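Local coordinates for reticulocyte binding protein (Streptococcus agalactiae COH1, PDB 3FAW) that probably hydrolyses alpha-1,6 linkages of pullulan, glycogen and related branched alpha-glucans as a secreted, cell-wall-anchored streptococcal pullulanase, at residues 273-278 with 356-361; 367-372 with 447-452; 594-599 with 804-809. All blocks are in the same frame, centred on the assembly; numbering follows the deposited sequence.

Contact 1 (273-278 with 356-361); sequences AHVRDF and GMYSEK
V275 lies over one face of the Y358 ring, where the loop after the first strand of the catalytic (beta/alpha)8 barrel, 269-273, meets the long loop that follows the second strand, 312-315. Y358 is buried where these two loops of the TIM barrel come together. CB of V275 stands 4.0 Å from the centroid of the Y358 ring and nearly along its normal, a CH-pi contact. The V275 methyl CG1, pointing away from the residue's own N (chi1 175°), is carried outward over the root of the ring, 3.8 Å from Y358 CD1. The opposite face of the ring is approached by CB of M357, so the tyrosine is held between an aliphatic group of each loop.

Further out, the ring turns its edge toward the face of H274 in an offset edge-to-face pair, with centroids 5.9 Å apart and planes at 89°. A chi1 of -170° extends the H274 side chain so that the imidazole comes forward to the phenol end, CE1 lying 3.2 Å from Y358 OH. Both polar ends have partners in the intervening chain: H274 NE2 bonds to the carbonyl of N343, and Y358 OH to the hydroxyl of Y321. R276 reaches past the ring to a salt bridge with D668. Its guanidinium also returns to the second loop through one water, which accepts from R276 NH1 at 3.3 Å and donates to M357 O at 3.1 Å.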
ATOM      1  N   ALA A 273      -2.316   4.544   9.819  1.00 12.63           N
ATOM      2  CA  ALA A 273      -1.606   5.743  10.284  1.00 11.20           C
ATOM      3  C   ALA A 273      -0.257   5.970   9.585  1.00 11.47           C
ATOM      4  O   ALA A 273       0.444   5.024   9.214  1.00 11.29           O
ATOM      5  CB  ALA A 273      -1.395   5.667  11.797  1.00 12.02           C
ATOM      6  N   HIS A 274       0.085   7.244   9.412  1.00 12.16           N
ATOM      7  CA  HIS A 274       1.405   7.687   8.963  1.00 11.35           C
ATOM      8  C   HIS A 274       2.229   8.055  10.214  1.00 11.60           C
ATOM      9  O   HIS A 274       1.722   8.717  11.123  1.00  9.42           O
ATOM     10  CB  HIS A 274       1.219   8.902   8.054  1.00 11.34           C
ATOM     11  CG  HIS A 274       2.452   9.342   7.333  1.00  9.16           C
ATOM     12  ND1 HIS A 274       3.450  10.074   7.939  1.00 11.51           N
ATOM     13  CD2 HIS A 274       2.821   9.203   6.038  1.00 10.36           C
ATOM     14  CE1 HIS A 274       4.393  10.344   7.054  1.00 11.20           C
ATOM     15  NE2 HIS A 274       4.036   9.828   5.892  1.00  9.11           N
ATOM     16  N   VAL A 275       3.487   7.616  10.257  1.00 13.01           N
ATOM     17  CA  VAL A 275       4.331   7.751  11.459  1.00 13.62           C
ATOM     18  C   VAL A 275       4.585   9.206  11.864  1.00 14.01           C
ATOM     19  O   VAL A 275       4.654   9.524  13.056  1.00 12.77           O
ATOM     20  CB  VAL A 275       5.686   7.021  11.282  1.00 13.84           C
ATOM     21  CG1 VAL A 275       6.606   7.277  12.474  1.00 12.36           C
ATOM     22  CG2 VAL A 275       5.458   5.527  11.100  1.00 13.44           C
ATOM     23  N   ARG A 276       4.733  10.077  10.869  1.00 14.77           N
ATOM     24  CA  ARG A 276       4.836  11.518  11.098  1.00 15.03           C
ATOM     25  C   ARG A 276       3.526  12.086  11.655  1.00 14.49           C
ATOM     26  O   ARG A 276       3.514  12.700  12.727  1.00 12.34           O
ATOM     27  CB  ARG A 276       5.198  12.236   9.793  1.00 15.81           C
ATOM     28  CG  ARG A 276       5.350  13.752   9.904  1.00 16.06           C
ATOM     29  CD  ARG A 276       6.572  14.124  10.712  1.00 18.18           C
ATOM     30  NE  ARG A 276       6.829  15.563  10.691  1.00 19.01           N
ATOM     31  CZ  ARG A 276       7.916  16.151  11.186  1.00 17.32           C
ATOM     32  NH1 ARG A 276       8.885  15.437  11.751  1.00 17.23           N
ATOM     33  NH2 ARG A 276       8.038  17.466  11.110  1.00 16.11           N
ATOM     34  N   ASP A 277       2.434  11.868  10.919  1.00 13.51           N
ATOM     35  CA  ASP A 277       1.111  12.408  11.273  1.00 12.91           C
ATOM     36  C   ASP A 277       0.741  12.176  12.732  1.00 12.38           C
ATOM     37  O   ASP A 277       0.225  13.071  13.404  1.00 13.22           O
ATOM     38  CB  ASP A 277       0.004  11.755  10.425  1.00 12.42           C
ATOM     39  CG  ASP A 277       0.101  12.090   8.946  1.00 13.85           C
ATOM     40  OD1 ASP A 277       0.994  12.867   8.542  1.00 12.33           O
ATOM     41  OD2 ASP A 277      -0.731  11.553   8.182  1.00  8.70           O
ATOM     42  N   PHE A 278       0.992  10.959  13.202  1.00 11.88           N
ATOM     43  CA  PHE A 278       0.441  10.481  14.463  1.00 13.23           C
ATOM     44  C   PHE A 278       1.020  11.180  15.697  1.00 13.45           C
ATOM     45  O   PHE A 278       0.427  11.097  16.772  1.00 11.26           O
ATOM     46  CB  PHE A 278       0.639   8.963  14.576  1.00 14.12           C
ATOM     47  CG  PHE A 278      -0.242   8.294  15.609  1.00 14.13           C
ATOM     48  CD1 PHE A 278      -1.617   8.493  15.614  1.00 14.14           C
ATOM     49  CD2 PHE A 278       0.307   7.431  16.553  1.00 16.36           C
ATOM     50  CE1 PHE A 278      -2.427   7.867  16.551  1.00 13.17           C
ATOM     51  CE2 PHE A 278      -0.497   6.799  17.491  1.00 15.84           C
ATOM     52  CZ  PHE A 278      -1.870   7.016  17.486  1.00 16.05           C
ATOM     53  N   GLY A 356      15.203   6.728   6.798  1.00 12.21           N
ATOM     54  CA  GLY A 356      15.819   7.412   7.927  1.00 11.58           C
ATOM     55  C   GLY A 356      14.959   8.534   8.504  1.00 12.24           C
ATOM     56  O   GLY A 356      15.311   9.108   9.528  1.00 12.48           O
ATOM     57  N   MET A 357      13.834   8.847   7.854  1.00 12.51           N
ATOM     58  CA  MET A 357      12.959   9.953   8.285  1.00 13.18           C
ATOM     59  C   MET A 357      12.328   9.739   9.669  1.00 13.16           C
ATOM     60  O   MET A 357      12.055  10.708  10.384  1.00 13.84           O
ATOM     61  CB  MET A 357      11.847  10.179   7.254  1.00 13.90           C
ATOM     62  CG  MET A 357      11.082  11.508   7.389  1.00 12.56           C
ATOM     63  SD  MET A 357      12.106  12.960   7.059  1.00 14.50           S
ATOM     64  CE  MET A 357      12.516  13.480   8.724  1.00 16.32           C
ATOM     65  N   TYR A 358      12.097   8.480  10.036  1.00 12.10           N
ATOM     66  CA  TYR A 358      11.417   8.143  11.288  1.00 12.59           C
ATOM     67  C   TYR A 358      12.375   7.679  12.379  1.00 13.89           C
ATOM     68  O   TYR A 358      11.946   7.168  13.423  1.00 15.80           O
ATOM     69  CB  TYR A 358      10.333   7.098  11.013  1.00 12.16           C
ATOM     70  CG  TYR A 358       9.467   7.489   9.842  1.00 11.29           C
ATOM     71  CD1 TYR A 358       8.894   8.758   9.773  1.00 13.80           C
ATOM     72  CD2 TYR A 358       9.242   6.610   8.783  1.00 13.42           C
ATOM     73  CE1 TYR A 358       8.111   9.136   8.703  1.00 13.56           C
ATOM     74  CE2 TYR A 358       8.450   6.977   7.709  1.00 11.62           C
ATOM     75  CZ  TYR A 358       7.892   8.245   7.674  1.00 11.52           C
ATOM     76  OH  TYR A 358       7.111   8.631   6.615  1.00 10.39           O
ATOM     77  N   SER A 359      13.666   7.897  12.144  1.00 14.97           N
ATOM     78  CA  SER A 359      14.714   7.550  13.095  1.00 15.78           C
ATOM     79  C   SER A 359      15.190   8.790  13.838  1.00 16.14           C
ATOM     80  O   SER A 359      15.316   9.874  13.256  1.00 15.16           O
ATOM     81  CB  SER A 359      15.893   6.904  12.359  1.00 15.93           C
ATOM     82  OG  SER A 359      17.007   6.723  13.219  1.00 14.28           O
ATOM     83  N   GLU A 360      15.462   8.628  15.128  1.00 17.19           N
ATOM     84  CA  GLU A 360      16.053   9.704  15.923  1.00 17.35           C
ATOM     85  C   GLU A 360      17.521   9.940  15.550  1.00 17.00           C
ATOM     86  O   GLU A 360      18.035  11.044  15.720  1.00 17.30           O
ATOM     87  CB  GLU A 360      15.905   9.406  17.415  1.00 18.28           C
ATOM     88  CG  GLU A 360      14.464   9.517  17.895  1.00 18.77           C
ATOM     89  CD  GLU A 360      14.345   9.472  19.398  1.00 20.72           C
ATOM     90  OE1 GLU A 360      14.788   8.468  19.991  1.00 18.43           O
ATOM     91  OE2 GLU A 360      13.802  10.435  19.983  1.00 19.61           O
ATOM     92  N   LYS A 361      18.176   8.907  15.019  1.00 16.89           N
ATOM     93  CA  LYS A 361      19.592   8.976  14.653  1.00 16.72           C
ATOM     94  C   LYS A 361      19.831   8.481  13.222  1.00 14.56           C
ATOM     95  O   LYS A 361      20.420   7.420  13.026  1.00 13.96           O
ATOM     96  CB  LYS A 361      20.422   8.151  15.643  1.00 17.08           C
ATOM     97  CG  LYS A 361      20.307   8.625  17.080  0.10 18.73           C
ATOM     98  CD  LYS A 361      21.304   7.918  17.983  1.00 21.24           C
ATOM     99  CE  LYS A 361      22.692   8.549  17.906  1.00 25.26           C
ATOM    100  NZ  LYS A 361      23.642   7.921  18.866  0.10 24.04           N
TER
HETATM  101  O   HOH W   1       9.426  12.301  10.953  1.00 10.41           O

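Contact 2 (367-372 with 447-452); sequences ARIAEL and SEFKVD
F449, at the C-terminal end of helix 432-449, pushes its ring against the first turns of helix 367-381, and I369 and L372 receive it. These two residues are three positions apart on helix 367-381, and both meet the F449 ring.

The two aliphatic partners use different parts of the ring. L372 sits over a face: its CD2 is 4.0 Å from F449 CD1, and the leucine side chain crosses the phenylalanine at about a right angle. A chi1 of -178° turns the isobutyl group of L372 away from its backbone N and lays it across the ring near CD1 and CE1. I369 meets the outer end instead. Its CG2 methyl lies 3.9 Å from F449 CZ, while its backbone carbonyl oxygen approaches the rim near the ring plane, 3.5 Å from F449 CE1. That oxygen therefore faces the ring's C-H edge.

The same helix supplies further neighbours to F449 in K373 and I376, and F295 of helix 295-298 packs on L372. At the partly exposed border, E448 forms a salt bridge to K373, adding a charged tie beside the apolar core. Immediately after F449, K450 leaves helical geometry with positive phi (55°). Its NZ folds back to S447 O at 2.8 Å, in the carbonyl plane, where the chain turns toward strand 453-456.

Helices 367-381 and 432-449 precede the third and fourth barrel strands, 385-390 and 453-456, and their buried side-by-side packing is typical of the outer helical layer of a TIM barrel.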
ATOM      1  N   ALA A 367      20.376   2.144  13.858  1.00 13.47           N
ATOM      2  CA  ALA A 367      19.359   2.676  14.769  1.00 13.09           C
ATOM      3  C   ALA A 367      17.927   2.397  14.303  1.00 12.52           C
ATOM      4  O   ALA A 367      17.126   1.864  15.063  1.00 12.69           O
ATOM      5  CB  ALA A 367      19.569   4.168  14.975  1.00 13.07           C
ATOM      6  N   ARG A 368      17.618   2.740  13.054  1.00 12.38           N
ATOM      7  CA  ARG A 368      16.250   2.603  12.519  1.00 12.09           C
ATOM      8  C   ARG A 368      15.705   1.176  12.548  1.00 11.96           C
ATOM      9  O   ARG A 368      14.502   0.977  12.723  1.00 12.71           O
ATOM     10  CB  ARG A 368      16.160   3.169  11.100  1.00 11.51           C
ATOM     11  CG  ARG A 368      17.054   2.452  10.083  1.00 13.05           C
ATOM     12  CD  ARG A 368      18.034   3.406   9.469  1.00 16.97           C
ATOM     13  NE  ARG A 368      17.746   3.753   8.098  1.00 16.77           N
ATOM     14  CZ  ARG A 368      18.246   4.813   7.470  1.00 13.78           C
ATOM     15  NH1 ARG A 368      19.039   5.684   8.089  1.00 17.52           N
ATOM     16  NH2 ARG A 368      17.930   5.013   6.211  1.00 10.55           N
ATOM     17  N   ILE A 369      16.586   0.195  12.366  1.00 11.46           N
ATOM     18  CA  ILE A 369      16.221  -1.213  12.471  1.00 11.57           C
ATOM     19  C   ILE A 369      15.826  -1.527  13.916  1.00 11.57           C
ATOM     20  O   ILE A 369      14.795  -2.165  14.167  1.00  9.70           O
ATOM     21  CB  ILE A 369      17.388  -2.129  12.013  1.00 11.50           C
ATOM     22  CG1 ILE A 369      17.629  -1.957  10.509  1.00 14.34           C
ATOM     23  CG2 ILE A 369      17.100  -3.601  12.351  1.00 11.87           C
ATOM     24  CD1 ILE A 369      18.862  -2.681   9.984  1.00 12.52           C
ATOM     25  N   ALA A 370      16.647  -1.061  14.856  1.00 10.96           N
ATOM     26  CA  ALA A 370      16.366  -1.214  16.282  1.00 10.85           C
ATOM     27  C   ALA A 370      15.107  -0.438  16.701  1.00 11.13           C
ATOM     28  O   ALA A 370      14.310  -0.918  17.505  1.00 11.28           O
ATOM     29  CB  ALA A 370      17.567  -0.756  17.103  1.00 10.18           C
ATOM     30  N   GLU A 371      14.932   0.756  16.143  1.00 11.58           N
ATOM     31  CA  GLU A 371      13.786   1.606  16.476  1.00 11.31           C
ATOM     32  C   GLU A 371      12.439   1.062  15.974  1.00 12.55           C
ATOM     33  O   GLU A 371      11.436   1.176  16.676  1.00 12.67           O
ATOM     34  CB  GLU A 371      14.004   3.015  15.932  1.00 11.85           C
ATOM     35  CG  GLU A 371      15.101   3.788  16.642  1.00 12.43           C
ATOM     36  CD  GLU A 371      15.545   5.000  15.852  1.00 16.37           C
ATOM     37  OE1 GLU A 371      15.969   4.837  14.690  1.00 16.14           O
ATOM     38  OE2 GLU A 371      15.464   6.119  16.390  1.00 17.65           O
ATOM     39  N   LEU A 372      12.413   0.485  14.770  1.00 11.23           N
ATOM     40  CA  LEU A 372      11.175  -0.107  14.243  1.00 11.38           C
ATOM     41  C   LEU A 372      10.837  -1.412  14.972  1.00 11.53           C
ATOM     42  O   LEU A 372       9.675  -1.674  15.273  1.00 12.10           O
ATOM     43  CB  LEU A 372      11.256  -0.341  12.727  1.00  9.66           C
ATOM     44  CG  LEU A 372       9.980  -0.906  12.069  1.00 13.04           C
ATOM     45  CD1 LEU A 372       8.760  -0.018  12.356  1.00  9.32           C
ATOM     46  CD2 LEU A 372      10.161  -1.089  10.563  1.00  8.10           C
ATOM     47  N   SER A 447      10.065 -12.062   8.744  1.00 13.33           N
ATOM     48  CA  SER A 447      10.862 -12.840   9.689  1.00 14.53           C
ATOM     49  C   SER A 447      11.766 -11.972  10.576  1.00 13.85           C
ATOM     50  O   SER A 447      11.962 -12.290  11.748  1.00 11.60           O
ATOM     51  CB  SER A 447      11.691 -13.906   8.955  1.00 13.35           C
ATOM     52  OG  SER A 447      12.630 -13.314   8.079  1.00 17.90           O
ATOM     53  N   GLU A 448      12.303 -10.884  10.024  1.00 13.27           N
ATOM     54  CA  GLU A 448      13.219 -10.013  10.775  1.00 13.53           C
ATOM     55  C   GLU A 448      12.476  -9.064  11.723  1.00 13.13           C
ATOM     56  O   GLU A 448      12.831  -8.954  12.895  1.00 13.15           O
ATOM     57  CB  GLU A 448      14.107  -9.203   9.822  1.00 13.42           C
ATOM     58  CG  GLU A 448      15.286  -8.510  10.504  1.00 13.30           C
ATOM     59  CD  GLU A 448      16.176  -9.480  11.262  1.00 16.40           C
ATOM     60  OE1 GLU A 448      16.536 -10.528  10.690  1.00 18.62           O
ATOM     61  OE2 GLU A 448      16.515  -9.199  12.430  1.00 18.03           O
ATOM     62  N   PHE A 449      11.457  -8.376  11.212  1.00 13.45           N
ATOM     63  CA  PHE A 449      10.698  -7.404  12.016  1.00 14.18           C
ATOM     64  C   PHE A 449       9.419  -7.982  12.659  1.00 14.33           C
ATOM     65  O   PHE A 449       8.721  -7.279  13.392  1.00 14.56           O
ATOM     66  CB  PHE A 449      10.382  -6.161  11.176  1.00 14.15           C
ATOM     67  CG  PHE A 449      11.601  -5.351  10.813  1.00 13.27           C
ATOM     68  CD1 PHE A 449      12.096  -4.386  11.683  1.00 14.35           C
ATOM     69  CD2 PHE A 449      12.262  -5.561   9.608  1.00 12.45           C
ATOM     70  CE1 PHE A 449      13.225  -3.635  11.351  1.00 13.93           C
ATOM     71  CE2 PHE A 449      13.389  -4.818   9.270  1.00 14.25           C
ATOM     72  CZ  PHE A 449      13.873  -3.856  10.139  1.00 13.85           C
ATOM     73  N   LYS A 450       9.144  -9.264  12.403  1.00 14.31           N
ATOM     74  CA  LYS A 450       7.949  -9.966  12.911  1.00 13.55           C
ATOM     75  C   LYS A 450       6.647  -9.253  12.538  1.00 12.77           C
ATOM     76  O   LYS A 450       5.760  -9.051  13.375  1.00 11.12           O
ATOM     77  CB  LYS A 450       8.036 -10.201  14.425  1.00 13.30           C
ATOM     78  CG  LYS A 450       9.286 -10.938  14.879  1.00 12.80           C
ATOM     79  CD  LYS A 450       9.423 -12.322  14.263  1.00 14.06           C
ATOM     80  CE  LYS A 450      10.656 -13.039  14.799  1.00 17.27           C
ATOM     81  NZ  LYS A 450      11.216 -14.012  13.828  1.00 18.02           N
ATOM     82  N   VAL A 451       6.546  -8.889  11.261  1.00 12.82           N
ATOM     83  CA  VAL A 451       5.389  -8.173  10.738  1.00 11.87           C
ATOM     84  C   VAL A 451       4.195  -9.125  10.601  1.00 12.41           C
ATOM     85  O   VAL A 451       4.350 -10.291  10.225  1.00 12.51           O
ATOM     86  CB  VAL A 451       5.725  -7.502   9.382  1.00 12.34           C
ATOM     87  CG1 VAL A 451       4.486  -6.902   8.745  1.00  8.35           C
ATOM     88  CG2 VAL A 451       6.792  -6.441   9.585  1.00 10.35           C
ATOM     89  N   ASP A 452       3.007  -8.621  10.923  1.00 10.53           N
ATOM     90  CA  ASP A 452       1.810  -9.459  11.003  1.00 10.04           C
ATOM     91  C   ASP A 452       0.942  -9.392   9.748  1.00 10.08           C
ATOM     92  O   ASP A 452      -0.003 -10.164   9.606  1.00 11.01           O
ATOM     93  CB  ASP A 452       0.998  -9.069  12.228  1.00 10.10           C
ATOM     94  CG  ASP A 452       1.818  -9.127  13.492  1.00 11.10           C
ATOM     95  OD1 ASP A 452       2.130 -10.251  13.942  1.00 10.62           O
ATOM     96  OD2 ASP A 452       2.167  -8.048  14.016  1.00 15.52           O
TER

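Contact 3 (594-599 with 804-809); sequences EEDIHR and DPLTAI
D596 and R599, one turn apart on helix 590-609, offer the helix surface on which L806 comes to rest, part of the seam between a barrel helix and the C-terminal sheet. A808 extends the same seam by packing on L603 and V606 further along the helix. Before them in sequence, E594 serves the helix itself: its carbonyl oxygen accepts both H598 N and H598 ND1, which arrive from opposite faces of the carbonyl plane. E595 directs its carboxylate back toward R599.

The D596 side chain, trans about its first torsion (chi1 -173°), swings the carboxylate toward L806, the two side chains crossing at about a right angle. The modelled separation of the aspartate oxygen from the leucine methyl is too short to be trusted, so only their neighbourhood is secure. OD2 of D596 is engaged by a salt bridge to R600.

The residue received here is part of a G1 beta bulge: L806 (phi 50°, psi 49°) and T807 both face N754 of the adjacent strand 748-754, at the start of strand 807-813 in the antiparallel sheet of the C-terminal domain. The bulge leaves L806 directed at the helix, while T807 OG1 bonds to P805 O at 3.0 Å from above the carbonyl plane.

I597 turns from the strand to pack on helix 578-586, and H598 meets H579 and helix 685-703. CB of R599 lies 4.1 Å from L806 CB, but the extended chain leads the guanidinium away to E595, where weak, bent bonds run from R599 NE and NH2 to E595 OE2, each 3.4 Å, as part of a salt bridge. A water links the two backbones, donating to R599 O at 2.9 Å and to L806 O at 2.8 Å.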
ATOM      1  N   GLU A 594     -21.213  21.544  12.444  1.00 18.49           N
ATOM      2  CA  GLU A 594     -20.322  20.524  13.017  1.00 18.25           C
ATOM      3  C   GLU A 594     -21.081  19.317  13.575  1.00 17.28           C
ATOM      4  O   GLU A 594     -20.679  18.169  13.372  1.00 15.97           O
ATOM      5  CB  GLU A 594     -19.447  21.143  14.120  1.00 19.17           C
ATOM      6  CG  GLU A 594     -18.655  20.137  14.966  1.00 20.58           C
ATOM      7  CD  GLU A 594     -17.545  20.787  15.781  1.00 21.70           C
ATOM      8  OE1 GLU A 594     -17.711  21.951  16.203  0.10 22.54           O
ATOM      9  OE2 GLU A 594     -16.508  20.128  16.002  0.10 22.19           O
ATOM     10  N   GLU A 595     -22.172  19.591  14.281  1.00 16.20           N
ATOM     11  CA  GLU A 595     -22.966  18.560  14.948  1.00 16.33           C
ATOM     12  C   GLU A 595     -23.650  17.615  13.947  1.00 15.31           C
ATOM     13  O   GLU A 595     -23.630  16.397  14.126  1.00 14.12           O
ATOM     14  CB  GLU A 595     -23.999  19.234  15.860  1.00 17.63           C
ATOM     15  CG  GLU A 595     -24.916  18.298  16.639  1.00 22.38           C
ATOM     16  CD  GLU A 595     -24.204  17.521  17.727  1.00 24.48           C
ATOM     17  OE1 GLU A 595     -23.004  17.768  17.968  1.00 30.01           O
ATOM     18  OE2 GLU A 595     -24.859  16.657  18.346  1.00 28.46           O
ATOM     19  N   ASP A 596     -24.236  18.182  12.896  1.00 14.48           N
ATOM     20  CA  ASP A 596     -24.896  17.383  11.871  1.00 16.12           C
ATOM     21  C   ASP A 596     -23.889  16.507  11.131  1.00 14.80           C
ATOM     22  O   ASP A 596     -24.126  15.320  10.909  1.00 13.55           O
ATOM     23  CB  ASP A 596     -25.635  18.286  10.881  1.00 20.00           C
ATOM     24  CG  ASP A 596     -26.477  17.502   9.894  1.00 20.00           C
ATOM     25  OD1 ASP A 596     -27.374  16.754  10.337  1.00 20.00           O
ATOM     26  OD2 ASP A 596     -26.242  17.635   8.674  1.00 20.00           O
ATOM     27  N   ILE A 597     -22.762  17.105  10.754  1.00 14.21           N
ATOM     28  CA  ILE A 597     -21.702  16.393  10.046  1.00 14.44           C
ATOM     29  C   ILE A 597     -21.255  15.159  10.840  1.00 13.58           C
ATOM     30  O   ILE A 597     -21.111  14.081  10.267  1.00 14.24           O
ATOM     31  CB  ILE A 597     -20.498  17.324   9.735  1.00 14.35           C
ATOM     32  CG1 ILE A 597     -20.896  18.382   8.695  1.00 14.23           C
ATOM     33  CG2 ILE A 597     -19.310  16.516   9.215  1.00 15.22           C
ATOM     34  CD1 ILE A 597     -19.902  19.526   8.557  1.00 15.16           C
ATOM     35  N   HIS A 598     -21.060  15.315  12.150  1.00 12.69           N
ATOM     36  CA  HIS A 598     -20.641  14.198  13.007  1.00 12.90           C
ATOM     37  C   HIS A 598     -21.744  13.153  13.211  1.00 12.42           C
ATOM     38  O   HIS A 598     -21.454  11.966  13.334  1.00 10.76           O
ATOM     39  CB  HIS A 598     -20.123  14.700  14.359  1.00 12.59           C
ATOM     40  CG  HIS A 598     -18.729  15.244  14.302  1.00 15.25           C
ATOM     41  ND1 HIS A 598     -18.429  16.451  13.709  1.00 15.95           N
ATOM     42  CD2 HIS A 598     -17.555  14.745  14.754  1.00 14.80           C
ATOM     43  CE1 HIS A 598     -17.130  16.673  13.800  1.00 13.69           C
ATOM     44  NE2 HIS A 598     -16.577  15.654  14.431  1.00 14.10           N
ATOM     45  N   ARG A 599     -23.001  13.589  13.246  1.00 13.04           N
ATOM     46  CA  ARG A 599     -24.124  12.651  13.305  1.00 13.57           C
ATOM     47  C   ARG A 599     -24.099  11.724  12.088  1.00 12.12           C
ATOM     48  O   ARG A 599     -24.262  10.514  12.222  1.00 11.54           O
ATOM     49  CB  ARG A 599     -25.462  13.396  13.410  1.00 13.25           C
ATOM     50  CG  ARG A 599     -25.757  13.897  14.814  1.00 14.30           C
ATOM     51  CD  ARG A 599     -27.053  14.684  14.890  1.00 17.37           C
ATOM     52  NE  ARG A 599     -27.199  15.323  16.197  1.00 21.43           N
ATOM     53  CZ  ARG A 599     -28.212  16.111  16.556  1.00 24.88           C
ATOM     54  NH1 ARG A 599     -29.201  16.380  15.706  0.10 24.96           N
ATOM     55  NH2 ARG A 599     -28.235  16.636  17.774  1.00 26.46           N
ATOM     56  N   ASP A 804     -35.333   8.510  15.258  1.00 17.81           N
ATOM     57  CA  ASP A 804     -35.004   9.913  14.988  1.00 18.43           C
ATOM     58  C   ASP A 804     -34.149  10.064  13.726  1.00 17.66           C
ATOM     59  O   ASP A 804     -33.441   9.135  13.340  1.00 19.03           O
ATOM     60  CB  ASP A 804     -34.229  10.519  16.170  1.00 19.58           C
ATOM     61  CG  ASP A 804     -35.129  10.978  17.313  1.00 22.14           C
ATOM     62  OD1 ASP A 804     -36.268  10.478  17.456  1.00 16.73           O
ATOM     63  OD2 ASP A 804     -34.670  11.845  18.088  1.00 24.71           O
ATOM     64  N   PRO A 805     -34.193  11.246  13.085  1.00 17.40           N
ATOM     65  CA  PRO A 805     -33.304  11.485  11.941  1.00 17.65           C
ATOM     66  C   PRO A 805     -31.816  11.388  12.299  1.00 16.98           C
ATOM     67  O   PRO A 805     -31.430  11.706  13.425  1.00 16.96           O
ATOM     68  CB  PRO A 805     -33.657  12.914  11.509  1.00 18.20           C
ATOM     69  CG  PRO A 805     -34.363  13.524  12.668  1.00 18.20           C
ATOM     70  CD  PRO A 805     -35.048  12.408  13.377  1.00 16.94           C
ATOM     71  N   LEU A 806     -31.004  10.935  11.344  1.00 15.92           N
ATOM     72  CA  LEU A 806     -29.556  10.805  11.526  1.00 15.60           C
ATOM     73  C   LEU A 806     -29.177  10.049  12.809  1.00 14.53           C
ATOM     74  O   LEU A 806     -28.326  10.500  13.584  1.00 13.63           O
ATOM     75  CB  LEU A 806     -28.901  12.191  11.501  1.00 15.83           C
ATOM     76  CG  LEU A 806     -29.241  13.059  10.283  1.00 17.17           C
ATOM     77  CD1 LEU A 806     -28.365  14.300  10.262  1.00 15.01           C
ATOM     78  CD2 LEU A 806     -29.083  12.272   8.982  1.00 14.00           C
ATOM     79  N   THR A 807     -29.811   8.897  13.012  1.00 14.10           N
ATOM     80  CA  THR A 807     -29.627   8.100  14.229  1.00 14.54           C
ATOM     81  C   THR A 807     -29.411   6.622  13.890  1.00 15.00           C
ATOM     82  O   THR A 807     -30.069   6.076  12.998  1.00 13.93           O
ATOM     83  CB  THR A 807     -30.850   8.227  15.169  1.00 14.58           C
ATOM     84  OG1 THR A 807     -31.047   9.604  15.519  1.00 17.73           O
ATOM     85  CG2 THR A 807     -30.664   7.401  16.443  1.00 14.52           C
ATOM     86  N   ALA A 808     -28.477   5.992  14.602  1.00 14.45           N
ATOM     87  CA  ALA A 808     -28.240   4.552  14.487  1.00 14.67           C
ATOM     88  C   ALA A 808     -28.682   3.858  15.771  1.00 13.05           C
ATOM     89  O   ALA A 808     -28.333   4.301  16.863  1.00 12.21           O
ATOM     90  CB  ALA A 808     -26.762   4.274  14.211  1.00 14.34           C
ATOM     91  N   ILE A 809     -29.453   2.782  15.634  1.00 13.77           N
ATOM     92  CA  ILE A 809     -29.885   1.980  16.780  1.00 14.06           C
ATOM     93  C   ILE A 809     -29.488   0.513  16.600  1.00 14.80           C
ATOM     94  O   ILE A 809     -29.739  -0.075  15.551  1.00 16.37           O
ATOM     95  CB  ILE A 809     -31.419   2.048  16.997  1.00 13.98           C
ATOM     96  CG1 ILE A 809     -31.920   3.499  17.027  1.00 13.52           C
ATOM     97  CG2 ILE A 809     -31.799   1.355  18.298  1.00 12.91           C
ATOM     98  CD1 ILE A 809     -31.432   4.296  18.213  1.00 10.94           C
TER
HETATM   99  O   HOH W   2     -25.796   9.750  14.541  1.00  5.79           O

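How the contacts relate
Contacts 1 and 2 are both buried in the catalytic barrel domain, their centres about 14 Å apart, and each is organised by one aromatic side chain set against aliphatic groups. They are joined directly: E371 OE2 of contact 2 probably accepts a hydrogen bond from E360 N of contact 1 (2.8 Å), tying the loop to the helix it leads into; a second bond, between S359 OG and E371 OE1, is less certain. Contact 1 adds a ring pair and a water among loops, whereas contact 2 packs helices through apolar groups. Contact 3, centred about 35 Å from contact 1, is a surface joint between barrel helix and C-terminal sheet, with charged neighbours and a water bridging two backbones.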